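Long-range contact in N-acetylmuramoyl-l-alanine amidase (Bartonella henselae, PDB 3NE8), which probably cleaves the amide bond between N-acetylmuramic acid and L-alanine in cell-wall peptidoglycan, using a bound zinc ion, during cell division: residues L61-R66 against S114-D119. Residues are numbered along the deposited sequence; the frame is centred on the assembly and turned at random.
Sequences LRLSER and SENKVD. With ZN (zinc ion), chain B.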
loop_
_atom_site.group_PDB
_atom_site.type_symbol
_atom_site.label_atom_id
_atom_site.label_comp_id
_atom_site.label_asym_id
_atom_site.label_seq_id
_atom_site.Cartn_x
_atom_site.Cartn_y
_atom_site.Cartn_z
ATOM N N LEU A 61 12.636 4.331 29.108
ATOM C CA LEU A 61 11.265 3.842 28.971
ATOM C C LEU A 61 11.275 2.387 28.564
ATOM O O LEU A 61 11.971 1.997 27.627
ATOM C CB LEU A 61 10.509 4.621 27.893
ATOM C CG LEU A 61 10.182 6.091 28.136
ATOM C CD1 LEU A 61 9.563 6.694 26.869
ATOM C CD2 LEU A 61 9.253 6.243 29.318
ATOM N N ARG A 62 10.490 1.578 29.264
ATOM C CA ARG A 62 10.260 0.212 28.822
ATOM C C ARG A 62 9.570 0.204 27.460
ATOM O O ARG A 62 8.825 1.127 27.112
ATOM C CB ARG A 62 9.425 -0.541 29.852
ATOM C CG ARG A 62 10.195 -0.799 31.145
ATOM C CD ARG A 62 9.979 -2.182 31.650
ATOM N NE ARG A 62 11.066 -2.664 32.499
ATOM C CZ ARG A 62 11.167 -3.934 32.853
ATOM N NH1 ARG A 62 10.260 -4.800 32.416
ATOM N NH2 ARG A 62 12.159 -4.349 33.623
ATOM N N LEU A 63 9.806 -0.849 26.693
ATOM C CA LEU A 63 9.229 -0.944 25.355
ATOM C C LEU A 63 7.697 -0.878 25.391
ATOM O O LEU A 63 7.078 -0.206 24.549
ATOM C CB LEU A 63 9.728 -2.203 24.647
ATOM C CG LEU A 63 11.254 -2.277 24.487
ATOM C CD1 LEU A 63 11.633 -3.496 23.656
ATOM C CD2 LEU A 63 11.827 -1.006 23.871
ATOM N N SER A 64 7.084 -1.537 26.365
ATOM C CA SER A 64 5.633 -1.508 26.469
ATOM C C SER A 64 5.097 -0.104 26.724
ATOM O O SER A 64 3.971 0.224 26.321
ATOM C CB SER A 64 5.157 -2.454 27.569
ATOM O OG SER A 64 5.647 -2.030 28.832
ATOM N N GLU A 65 5.869 0.724 27.421
ATOM C CA GLU A 65 5.441 2.089 27.680
ATOM C C GLU A 65 5.484 2.920 26.395
ATOM O O GLU A 65 4.650 3.799 26.195
ATOM C CB GLU A 65 6.302 2.730 28.766
ATOM C CG GLU A 65 5.715 3.997 29.342
ATOM C CD GLU A 65 4.515 3.733 30.238
ATOM O OE1 GLU A 65 4.300 2.564 30.624
ATOM O OE2 GLU A 65 3.790 4.695 30.562
ATOM N N ARG A 66 6.454 2.645 25.529
ATOM C CA ARG A 66 6.533 3.335 24.245
ATOM C C ARG A 66 5.307 2.994 23.389
ATOM O O ARG A 66 4.686 3.879 22.792
ATOM C CB ARG A 66 7.844 2.960 23.551
ATOM C CG ARG A 66 9.077 3.358 24.371
ATOM C CD ARG A 66 10.324 2.664 23.871
ATOM N NE ARG A 66 11.457 2.817 24.782
ATOM C CZ ARG A 66 12.469 3.660 24.596
ATOM N NH1 ARG A 66 12.498 4.464 23.535
ATOM N NH2 ARG A 66 13.451 3.718 25.491
ATOM N N SER A 114 18.462 -8.869 21.026
ATOM C CA SER A 114 19.228 -7.917 21.818
ATOM C C SER A 114 18.419 -6.670 22.158
ATOM O O SER A 114 18.470 -6.171 23.286
ATOM C CB SER A 114 20.508 -7.523 21.082
ATOM O OG SER A 114 21.404 -8.614 21.015
ATOM N N GLU A 115 17.677 -6.155 21.183
ATOM C CA GLU A 115 16.922 -4.927 21.382
ATOM C C GLU A 115 15.738 -5.102 22.330
ATOM O O GLU A 115 15.321 -4.149 22.995
ATOM C CB GLU A 115 16.496 -4.343 20.035
ATOM C CG GLU A 115 17.680 -3.769 19.287
ATOM C CD GLU A 115 18.313 -2.665 20.090
ATOM O OE1 GLU A 115 19.363 -2.884 20.750
ATOM O OE2 GLU A 115 17.713 -1.578 20.114
ATOM N N ASN A 116 15.212 -6.316 22.413
ATOM C CA ASN A 116 14.143 -6.605 23.357
ATOM C C ASN A 116 14.653 -6.698 24.788
ATOM O O ASN A 116 13.921 -6.401 25.735
ATOM C CB ASN A 116 13.426 -7.902 22.985
ATOM C CG ASN A 116 12.555 -7.758 21.742
ATOM O OD1 ASN A 116 12.160 -6.647 21.358
ATOM N ND2 ASN A 116 12.240 -8.886 21.119
ATOM N N LYS A 117 15.909 -7.083 24.955
ATOM C CA LYS A 117 16.476 -7.296 26.283
ATOM C C LYS A 117 16.781 -6.011 27.041
ATOM O O LYS A 117 17.036 -6.045 28.240
ATOM C CB LYS A 117 17.737 -8.153 26.188
ATOM C CG LYS A 117 17.453 -9.595 25.807
ATOM C CD LYS A 117 18.723 -10.376 25.525
ATOM C CE LYS A 117 18.396 -11.763 24.993
ATOM N NZ LYS A 117 19.616 -12.510 24.581
ATOM N N VAL A 118 16.761 -4.873 26.352
ATOM C CA VAL A 118 17.122 -3.620 27.024
ATOM C C VAL A 118 16.176 -3.224 28.158
ATOM O O VAL A 118 16.572 -2.465 29.053
ATOM C CB VAL A 118 17.287 -2.439 26.043
ATOM C CG1 VAL A 118 18.393 -2.739 25.043
ATOM C CG2 VAL A 118 15.974 -2.126 25.356
ATOM N N ASP A 119 14.954 -3.752 28.161
ATOM C CA ASP A 119 14.042 -3.500 29.276
ATOM C C ASP A 119 14.698 -3.850 30.607
ATOM O O ASP A 119 14.433 -3.213 31.628
ATOM C CB ASP A 119 12.783 -4.359 29.169
ATOM C CG ASP A 119 11.732 -3.783 28.240
ATOM O OD1 ASP A 119 11.809 -2.600 27.854
ATOM O OD2 ASP A 119 10.791 -4.541 27.933
HETATM ZN ZN ZN B . 18.625 0.272 19.354
HETATM O O HOH W 1 13.526 -0.364 27.294
#
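R62 and D119 meet as stacked flat groups: the guanidinium and carboxylate planes are only 8° apart, and D119 CB sits over the centre of one guanidinium face, 4.0 Å above it. R62 NH1 and D119 OD2 stay 4.5 Å apart, with no N-H aimed at that oxygen. A long chain with a flat, charged end suits R62, which stacks here while NH2 forms a salt bridge with D122 and NH1 bonds P125 O. At the edge of the R66 guanidinium, NE and NH2 both grip L61 O, while NH1 forms a salt bridge with D10.

The directed bond across the contact runs from L63 N to the syn lone pair of D119 OD1, 2.9 Å long and nearly straight at 164°. D119 CG is anti to its carbonyl carbon (chi1 -82°), on the L63 side. Aspartate's short side chain suits an amide in the first turn of helix 63-72, where the helix dipole probably strengthens the attraction. One water donates to both D119 OD1 and L61 O.

L63, buried and apolar, turns toward 114-119: CG packs 3.4 Å from D119 OD1, and CD1 makes van der Waals contact with E115 O and N116 OD1, whose amide ND2 bonds D175 O. E115, long enough to reach the metal, binds zinc beside H13, E28, H82 and D84. An aspartate thus holds the backbone N-H following N-cap R62, beside the zinc site of an N-acetylmuramoyl-L-alanine amidase domain.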